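Local structure of probable enoyl-CoA hydratase/isomerase (5YLO) at residues 140-145 and 164-169. The protein probably acts as a Delta3,Delta2-enoyl-CoA isomerase of the crotonase family, shifting double bonds during the breakdown of unsaturated fatty acids. Residues are numbered along the deposited sequence; the frame is centred on the assembly and turned at random.
Sequences MAYCPD and LLFLDE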
loop_
_atom_site.group_PDB
_atom_site.type_symbol
_atom_site.label_atom_id
_atom_site.label_comp_id
_atom_site.label_asym_id
_atom_site.label_seq_id
_atom_site.Cartn_x
_atom_site.Cartn_y
_atom_site.Cartn_z
ATOM N N MET A 140 4.064 24.856 -15.954
ATOM C CA MET A 140 3.272 25.951 -16.483
ATOM C C MET A 140 1.810 25.906 -16.060
ATOM O O MET A 140 1.109 26.912 -16.222
ATOM C CB MET A 140 3.353 25.968 -18.017
ATOM C CG MET A 140 4.780 26.010 -18.539
ATOM S SD MET A 140 5.688 27.471 -17.988
ATOM C CE MET A 140 7.379 26.934 -18.238
ATOM N N ALA A 141 1.334 24.785 -15.521
ATOM C CA ALA A 141 -0.048 24.659 -15.082
ATOM C C ALA A 141 -0.125 23.595 -13.994
ATOM O O ALA A 141 0.849 22.894 -13.710
ATOM C CB ALA A 141 -0.980 24.312 -16.247
ATOM N N TYR A 142 -1.306 23.483 -13.387
ATOM C CA TYR A 142 -1.567 22.509 -12.332
ATOM C C TYR A 142 -2.846 21.757 -12.671
ATOM O O TYR A 142 -3.920 22.362 -12.755
ATOM C CB TYR A 142 -1.685 23.192 -10.966
ATOM C CG TYR A 142 -1.437 22.265 -9.800
ATOM C CD1 TYR A 142 -2.447 21.445 -9.312
ATOM C CD2 TYR A 142 -0.194 22.211 -9.186
ATOM C CE1 TYR A 142 -2.225 20.597 -8.247
ATOM C CE2 TYR A 142 0.039 21.365 -8.118
ATOM C CZ TYR A 142 -0.981 20.561 -7.654
ATOM O OH TYR A 142 -0.755 19.717 -6.592
ATOM N N CYS A 143 -2.734 20.444 -12.855
ATOM C CA CYS A 143 -3.859 19.635 -13.291
ATOM C C CYS A 143 -4.820 19.363 -12.139
ATOM O O CYS A 143 -4.447 19.466 -10.967
ATOM C CB CYS A 143 -3.365 18.313 -13.870
ATOM S SG CYS A 143 -2.149 18.468 -15.195
ATOM N N PRO A 144 -6.075 19.039 -12.450
ATOM C CA PRO A 144 -6.998 18.572 -11.406
ATOM C C PRO A 144 -6.418 17.374 -10.668
ATOM O O PRO A 144 -5.976 16.399 -11.279
ATOM C CB PRO A 144 -8.262 18.193 -12.187
ATOM C CG PRO A 144 -8.128 18.812 -13.538
ATOM C CD PRO A 144 -6.770 19.418 -13.691
ATOM N N ASP A 145 -6.433 17.453 -9.338
ATOM C CA ASP A 145 -5.760 16.482 -8.487
ATOM C C ASP A 145 -6.727 15.638 -7.665
ATOM O O ASP A 145 -6.292 14.949 -6.738
ATOM C CB ASP A 145 -4.770 17.196 -7.561
ATOM C CG ASP A 145 -5.433 18.269 -6.710
ATOM O OD1 ASP A 145 -6.439 18.854 -7.163
ATOM O OD2 ASP A 145 -4.948 18.530 -5.589
ATOM N N LEU A 164 5.586 12.854 -7.849
ATOM C CA LEU A 164 4.981 13.038 -9.163
ATOM C C LEU A 164 4.072 14.261 -9.193
ATOM O O LEU A 164 4.014 14.973 -10.201
ATOM C CB LEU A 164 4.205 11.781 -9.555
ATOM C CG LEU A 164 3.510 11.814 -10.914
ATOM C CD1 LEU A 164 4.516 12.129 -12.008
ATOM C CD2 LEU A 164 2.806 10.493 -11.187
ATOM N N LEU A 165 3.357 14.521 -8.098
ATOM C CA LEU A 165 2.424 15.642 -8.078
ATOM C C LEU A 165 3.132 16.973 -7.850
ATOM O O LEU A 165 2.800 17.971 -8.501
ATOM C CB LEU A 165 1.357 15.416 -7.006
ATOM C CG LEU A 165 0.257 14.409 -7.347
ATOM C CD1 LEU A 165 -0.471 13.954 -6.090
ATOM C CD2 LEU A 165 -0.723 15.008 -8.346
ATOM N N PHE A 166 4.103 17.018 -6.938
ATOM C CA PHE A 166 4.710 18.292 -6.568
ATOM C C PHE A 166 5.848 18.704 -7.490
ATOM O O PHE A 166 6.055 19.904 -7.703
ATOM C CB PHE A 166 5.215 18.244 -5.122
ATOM C CG PHE A 166 4.122 18.072 -4.100
ATOM C CD1 PHE A 166 2.790 18.243 -4.446
ATOM C CD2 PHE A 166 4.428 17.747 -2.788
ATOM C CE1 PHE A 166 1.788 18.086 -3.508
ATOM C CE2 PHE A 166 3.429 17.590 -1.844
ATOM C CZ PHE A 166 2.108 17.759 -2.205
ATOM N N LEU A 167 6.591 17.750 -8.043
ATOM C CA LEU A 167 7.619 18.076 -9.018
ATOM C C LEU A 167 7.011 18.163 -10.412
ATOM O O LEU A 167 6.041 17.473 -10.735
ATOM C CB LEU A 167 8.733 17.033 -9.003
ATOM C CG LEU A 167 9.398 16.791 -7.650
ATOM C CD1 LEU A 167 10.552 15.819 -7.802
ATOM C CD2 LEU A 167 9.866 18.107 -7.051
ATOM N N ASP A 168 7.598 19.014 -11.247
ATOM C CA ASP A 168 7.059 19.233 -12.581
ATOM C C ASP A 168 7.560 18.225 -13.609
ATOM O O ASP A 168 7.079 18.238 -14.747
ATOM C CB ASP A 168 7.394 20.644 -13.063
ATOM C CG ASP A 168 8.680 20.689 -13.853
ATOM O OD1 ASP A 168 9.759 20.638 -13.229
ATOM O OD2 ASP A 168 8.607 20.765 -15.097
ATOM N N GLU A 169 8.501 17.358 -13.248
ATOM C CA GLU A 169 9.082 16.450 -14.227
ATOM C C GLU A 169 8.108 15.330 -14.569
ATOM O O GLU A 169 7.320 14.887 -13.729
ATOM C CB GLU A 169 10.393 15.866 -13.700
ATOM C CG GLU A 169 10.227 14.945 -12.501
ATOM C CD GLU A 169 11.543 14.600 -11.836
ATOM O OE1 GLU A 169 12.572 15.210 -12.194
ATOM O OE2 GLU A 169 11.548 13.717 -10.952
#
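Y142 reaches across to the last turn of helix 158-166 with the hydroxyl end of its ring, meeting F166 and the backbone of L165. These are loose van der Waals approaches. Y142 OH lies 4.3 Å from F166 CE1, coming in at the rim of the phenyl ring near its plane, so the two aromatic residues meet through hydroxyl and ring edge without stacking. On another flank of the tyrosine, L165 O stands obliquely to the ring, 4.4 Å from Y142 CE2. With CG swung roughly opposite the backbone N (chi1 -158°), the ring is carried across so that its hydroxyl end approaches the helix end. The L165 side chain lies alongside D145 and the phenol without close contact: L165 CD2 is 4.7 Å from D145 CB and L165 CB 4.8 Å from Y142 OH, while the same side chain also packs on A148 and L152 of helix 146-156.

In the crotonase fold this is a helix-rich region outside the central sheet. Segment 140-145 is the end of the loop that follows strand 132-134, and the chain then runs through helix 146-156 before helix 158-166 brings it back beside that loop. The helical conformation stops at L167, just beyond the touching residues. Together the loop and the end of helix 158-166 form a surface against which the second subunit packs in the trimer.

The polar ends of Y142 and D145 turn to that subunit: Y142 OH and D145 OD2, 4.5 Å apart, are each hydrogen-bonded to T213 OG1 of the second subunit, which bridges the phenol and the carboxylate and would restrain the phenol. F166 packs on the same threonine, and its ring meets F210 of the second subunit with the planes inclined by about 35°.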